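Long-range contacts in fatty acyl CoA synthetase FADD13 (FATTY-ACYL-CoA SYNTHETASE) (Mycobacterium tuberculosis, PDB 3R44), which belongs to the fatty acyl-CoA synthetases of the ANL superfamily, AMP-binding enzymes that carry a large N-terminal region and a smaller C-terminal domain: residues A[323-328]-A[337-342]; A[288-293]-A[310-315]. One frame throughout, in Å; residues are numbered along the deposited sequence.

Contact 1: A[323-328]-A[337-342]; sequences GGTLLL and GSAGRA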
loop_
_atom_site.group_PDB
_atom_site.type_symbol
_atom_site.label_atom_id
_atom_site.label_comp_id
_atom_site.label_asym_id
_atom_site.label_seq_id
_atom_site.Cartn_x
_atom_site.Cartn_y
_atom_site.Cartn_z
ATOM N N GLY A 323 -1.518 1.256 -8.059
ATOM C CA GLY A 323 -1.893 2.306 -8.994
ATOM C C GLY A 323 -3.295 2.816 -8.724
ATOM O O GLY A 323 -4.057 2.265 -7.944
ATOM N N GLY A 324 -3.690 3.854 -9.398
ATOM C CA GLY A 324 -5.052 4.317 -9.219
ATOM C C GLY A 324 -5.120 5.770 -9.600
ATOM O O GLY A 324 -5.278 6.066 -10.796
ATOM N N THR A 325 -5.018 6.671 -8.620
ATOM C CA THR A 325 -4.961 8.090 -8.882
ATOM C C THR A 325 -3.657 8.683 -8.322
ATOM O O THR A 325 -3.118 8.223 -7.302
ATOM C CB THR A 325 -6.183 8.929 -8.325
ATOM O OG1 THR A 325 -6.208 8.866 -6.898
ATOM C CG2 THR A 325 -7.564 8.470 -8.882
ATOM N N LEU A 326 -3.212 9.765 -8.970
ATOM C CA LEU A 326 -2.057 10.539 -8.565
ATOM C C LEU A 326 -2.365 12.020 -8.649
ATOM O O LEU A 326 -2.984 12.482 -9.611
ATOM C CB LEU A 326 -0.797 10.175 -9.371
ATOM C CG LEU A 326 -0.183 8.773 -9.092
ATOM C CD1 LEU A 326 0.899 8.595 -10.102
ATOM C CD2 LEU A 326 0.370 8.608 -7.659
ATOM N N LEU A 327 -1.989 12.722 -7.592
ATOM C CA LEU A 327 -2.094 14.196 -7.523
ATOM C C LEU A 327 -0.699 14.686 -7.769
ATOM O O LEU A 327 0.189 14.589 -6.907
ATOM C CB LEU A 327 -2.657 14.636 -6.173
ATOM C CG LEU A 327 -2.791 16.147 -5.970
ATOM C CD1 LEU A 327 -3.933 16.598 -6.873
ATOM C CD2 LEU A 327 -3.034 16.523 -4.509
ATOM N N LEU A 328 -0.473 15.172 -8.970
ATOM C CA LEU A 328 0.844 15.578 -9.349
ATOM C C LEU A 328 1.301 16.823 -8.550
ATOM O O LEU A 328 0.497 17.547 -7.940
ATOM C CB LEU A 328 0.931 15.707 -10.898
ATOM C CG LEU A 328 0.596 14.388 -11.664
ATOM C CD1 LEU A 328 0.778 14.549 -13.168
ATOM C CD2 LEU A 328 1.397 13.223 -11.160
ATOM N N GLY A 337 -6.139 17.917 -0.151
ATOM C CA GLY A 337 -7.130 16.929 0.266
ATOM C C GLY A 337 -7.596 15.988 -0.837
ATOM O O GLY A 337 -8.256 14.965 -0.557
ATOM N N SER A 338 -7.246 16.301 -2.089
ATOM C CA SER A 338 -7.555 15.416 -3.201
ATOM C C SER A 338 -6.547 14.265 -3.290
ATOM O O SER A 338 -5.383 14.434 -2.947
ATOM C CB SER A 338 -7.549 16.159 -4.521
ATOM O OG SER A 338 -7.858 15.268 -5.561
ATOM N N ALA A 339 -6.997 13.127 -3.813
ATOM C CA ALA A 339 -6.162 11.998 -4.156
ATOM C C ALA A 339 -5.680 12.086 -5.631
ATOM O O ALA A 339 -4.965 11.205 -6.106
ATOM C CB ALA A 339 -6.970 10.668 -3.934
ATOM N N GLY A 340 -6.109 13.134 -6.336
ATOM C CA GLY A 340 -5.660 13.462 -7.674
ATOM C C GLY A 340 -6.539 12.859 -8.765
ATOM O O GLY A 340 -7.688 12.502 -8.514
ATOM N N ARG A 341 -6.003 12.874 -9.979
ATOM C CA ARG A 341 -6.690 12.363 -11.172
ATOM C C ARG A 341 -6.307 10.912 -11.465
ATOM O O ARG A 341 -5.265 10.423 -11.030
ATOM C CB ARG A 341 -6.263 13.204 -12.377
ATOM C CG ARG A 341 -6.793 14.657 -12.412
ATOM C CD ARG A 341 -6.236 15.452 -13.574
ATOM N NE ARG A 341 -7.191 16.520 -13.886
ATOM C CZ ARG A 341 -6.860 17.666 -14.414
ATOM N NH1 ARG A 341 -5.592 17.923 -14.663
ATOM N NH2 ARG A 341 -7.782 18.570 -14.645
ATOM N N ALA A 342 -7.100 10.245 -12.296
ATOM C CA ALA A 342 -6.737 8.941 -12.809
ATOM C C ALA A 342 -5.352 9.030 -13.463
ATOM O O ALA A 342 -4.911 10.114 -13.900
ATOM C CB ALA A 342 -7.798 8.460 -13.859
HETATM O O HOH W 1 -2.811 11.766 -12.415
#
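The carbonyl O of Arg341 accepts from the amide N of Leu326 over 3.0 Å with a fairly straight N-H...O angle of 159°, and CA of Thr325 adds a weaker CA-H...O contact to the same oxygen at 3.2 Å. This antiparallel pairing adds the short strand 341-342 to strand 324-327 as an outermost strand of a mixed sheet within the AMP-binding region of the synthetase. The return bond, Arg341 N to Leu326 O, is weak at 3.1 Å, and water 1 lies within hydrogen-bonding distance of both Leu326 O and Ala342 O. At Ala339 a side chain makes the bond instead. Thr325 OG1, placed between the backbone N and the carbonyl carbon (chi1 64°), donates to Ala339 O at 2.8 Å from well above the carbonyl plane. Gly340 has no side chain, and its CA packs 3.6 Å from Leu327 CB. Ser338 OG accepts from Gly340 N in an ST turn and is also bonded to Leu406 O, while the Arg341 guanidinium reaches out to a salt bridge with Glu403. The Leu327 side chain covers this turn through its two methyls, CD1 3.7 Å from Gly340 CA and CD2 3.5 Å from Ser338 O.

Contact 2: A[288-293]-A[310-315]; sequences YFITGG and EVVQGY
Tyr288 meets Glu310 with its CB and Val312 with ring atoms CD1 and CE1. The CB sits 3.2 Å from Glu310 O and 3.9 Å from Glu310 CB. Farther out, CD1 meets Val312 CG2 at 3.7 Å and CE1 runs past the same methyl, the two side chains lying side by side and pointing the same way. Ile290 CG1 comes to the ring edge in the ring plane, and at the tip the phenol OH is hydrogen-bonded to Asp207 O. Strands 288-291 and 310-316 are the parallel neighbours of a beta-alpha-beta crossover whose connection contains helix 298-306; the axes of 288-291 and 310-315 are 21° apart. Their backbones are joined by Phe289 N to Glu310 O, by Val312 N to Phe289 O at 2.7 Å and nearly straight (177°), and by Thr291 N to Val312 O, also at 2.7 Å. The face opposite Tyr288 carries Phe289, Val311, Thr291 and Gln313. The Phe289 ring leads away from 310-315 to Leu269 and Met272 of helix 266-274. Thr291 divides its two branches: CG2 touches Val311 CG1 at 3.7 Å, the side chains crossing at about a right angle, whereas OG1 rests 3.4 Å from Gln313 CG. Water 3 lies between Thr291 OG1 and Gln313 OE1, the latter also accepting from Met296 N. Beyond the end of strand 288-291, water 4 takes the N-H of Gly293 and donates to Gly314 O.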
loop_
_atom_site.group_PDB
_atom_site.type_symbol
_atom_site.label_atom_id
_atom_site.label_comp_id
_atom_site.label_asym_id
_atom_site.label_seq_id
_atom_site.Cartn_x
_atom_site.Cartn_y
_atom_site.Cartn_z
ATOM N N TYR A 288 11.119 15.585 -5.462
ATOM C CA TYR A 288 9.837 15.363 -4.800
ATOM C C TYR A 288 9.732 14.057 -4.025
ATOM O O TYR A 288 10.408 13.090 -4.317
ATOM C CB TYR A 288 8.658 15.462 -5.836
ATOM C CG TYR A 288 8.711 14.444 -6.919
ATOM C CD1 TYR A 288 8.095 13.202 -6.777
ATOM C CD2 TYR A 288 9.370 14.716 -8.102
ATOM C CE1 TYR A 288 8.118 12.319 -7.775
ATOM C CE2 TYR A 288 9.417 13.824 -9.118
ATOM C CZ TYR A 288 8.798 12.588 -8.944
ATOM O OH TYR A 288 8.818 11.597 -9.905
ATOM N N PHE A 289 8.800 14.024 -3.093
ATOM C CA PHE A 289 8.408 12.811 -2.464
ATOM C C PHE A 289 7.129 12.283 -3.075
ATOM O O PHE A 289 6.304 13.042 -3.520
ATOM C CB PHE A 289 8.138 13.049 -0.985
ATOM C CG PHE A 289 9.371 13.329 -0.159
ATOM C CD1 PHE A 289 10.201 12.291 0.284
ATOM C CD2 PHE A 289 9.681 14.633 0.168
ATOM C CE1 PHE A 289 11.332 12.561 1.065
ATOM C CE2 PHE A 289 10.827 14.921 0.924
ATOM C CZ PHE A 289 11.639 13.878 1.381
ATOM N N ILE A 290 7.003 10.959 -3.130
ATOM C CA ILE A 290 5.765 10.290 -3.516
ATOM C C ILE A 290 5.229 9.785 -2.189
ATOM O O ILE A 290 5.922 9.027 -1.525
ATOM C CB ILE A 290 6.002 9.081 -4.402
ATOM C CG1 ILE A 290 6.725 9.504 -5.678
ATOM C CG2 ILE A 290 4.634 8.413 -4.761
ATOM C CD1 ILE A 290 7.178 8.327 -6.571
ATOM N N THR A 291 4.059 10.229 -1.772
ATOM C CA THR A 291 3.546 9.880 -0.457
ATOM C C THR A 291 2.227 9.146 -0.583
ATOM O O THR A 291 1.406 9.437 -1.430
ATOM C CB THR A 291 3.346 11.110 0.463
ATOM O OG1 THR A 291 2.322 11.938 -0.080
ATOM C CG2 THR A 291 4.604 11.977 0.510
ATOM N N GLY A 292 2.028 8.204 0.316
ATOM C CA GLY A 292 0.780 7.463 0.395
ATOM C C GLY A 292 0.134 7.850 1.717
ATOM O O GLY A 292 0.755 8.489 2.536
ATOM N N GLY A 293 -1.110 7.479 1.916
ATOM C CA GLY A 293 -1.753 7.726 3.192
ATOM C C GLY A 293 -2.671 8.918 3.075
ATOM O O GLY A 293 -3.024 9.330 1.983
ATOM N N GLU A 310 8.829 19.128 -3.891
ATOM C CA GLU A 310 7.393 18.955 -4.140
ATOM C C GLU A 310 6.889 17.648 -3.558
ATOM O O GLU A 310 7.676 16.839 -3.105
ATOM C CB GLU A 310 7.101 19.078 -5.622
ATOM C CG GLU A 310 7.162 20.558 -6.016
ATOM C CD GLU A 310 6.859 20.844 -7.457
ATOM O OE1 GLU A 310 7.123 19.988 -8.320
ATOM O OE2 GLU A 310 6.375 21.961 -7.737
ATOM N N VAL A 311 5.574 17.447 -3.581
ATOM C CA VAL A 311 4.990 16.236 -3.048
ATOM C C VAL A 311 3.978 15.692 -4.055
ATOM O O VAL A 311 3.151 16.446 -4.571
ATOM C CB VAL A 311 4.325 16.493 -1.662
ATOM C CG1 VAL A 311 3.843 15.213 -1.072
ATOM C CG2 VAL A 311 5.358 17.115 -0.675
ATOM N N VAL A 312 4.097 14.409 -4.379
ATOM C CA VAL A 312 3.089 13.676 -5.142
ATOM C C VAL A 312 2.297 12.805 -4.158
ATOM O O VAL A 312 2.866 12.177 -3.244
ATOM C CB VAL A 312 3.752 12.812 -6.236
ATOM C CG1 VAL A 312 2.740 11.810 -6.879
ATOM C CG2 VAL A 312 4.509 13.765 -7.241
ATOM N N GLN A 313 0.985 12.796 -4.336
ATOM C CA GLN A 313 0.089 12.043 -3.463
ATOM C C GLN A 313 -0.820 11.207 -4.331
ATOM O O GLN A 313 -0.870 11.419 -5.527
ATOM C CB GLN A 313 -0.748 13.024 -2.618
ATOM C CG GLN A 313 0.019 13.830 -1.666
ATOM C CD GLN A 313 -0.824 14.934 -1.082
ATOM O OE1 GLN A 313 -1.563 14.687 -0.137
ATOM N NE2 GLN A 313 -0.731 16.154 -1.651
ATOM N N GLY A 314 -1.495 10.237 -3.760
ATOM C CA GLY A 314 -2.499 9.505 -4.506
ATOM C C GLY A 314 -3.330 8.536 -3.729
ATOM O O GLY A 314 -3.281 8.491 -2.489
ATOM N N TYR A 315 -4.039 7.706 -4.477
ATOM C CA TYR A 315 -4.898 6.715 -3.958
ATOM C C TYR A 315 -4.645 5.415 -4.710
ATOM O O TYR A 315 -4.634 5.408 -5.966
ATOM C CB TYR A 315 -6.321 7.139 -4.192
ATOM C CG TYR A 315 -7.355 6.068 -3.945
ATOM C CD1 TYR A 315 -7.688 5.680 -2.642
ATOM C CD2 TYR A 315 -7.996 5.444 -5.009
ATOM C CE1 TYR A 315 -8.689 4.754 -2.405
ATOM C CE2 TYR A 315 -8.974 4.492 -4.781
ATOM C CZ TYR A 315 -9.303 4.144 -3.479
ATOM O OH TYR A 315 -10.277 3.188 -3.292
HETATM O O HOH W 2 -0.992 9.812 -0.843
HETATM O O HOH W 3 -0.606 11.928 1.052
HETATM O O HOH W 4 -3.005 6.452 -0.366
#

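How the contacts relate
Contact 2 comes first along the chain and closes before contact 1 opens, and their centres are about 9 Å apart. Both belong to one mixed sheet, in which strands 288-291, 310-316, 324-327 and 341-342 lie side by side in chain order. Strand 310-316 is the turning point: it runs parallel to 288-291 but antiparallel to 324-327. The two contacts are joined directly there by probable backbone hydrogen bonds, Leu327 N to Gln313 O at 2.7 Å and Thr325 N to Tyr315 O at 3.0 Å, and Ala339 CB packs on Tyr315 CB. Together they carry the sheet from its parallel part to one of its two outermost strands, 341-342, within the large AMP-binding region of this synthetase.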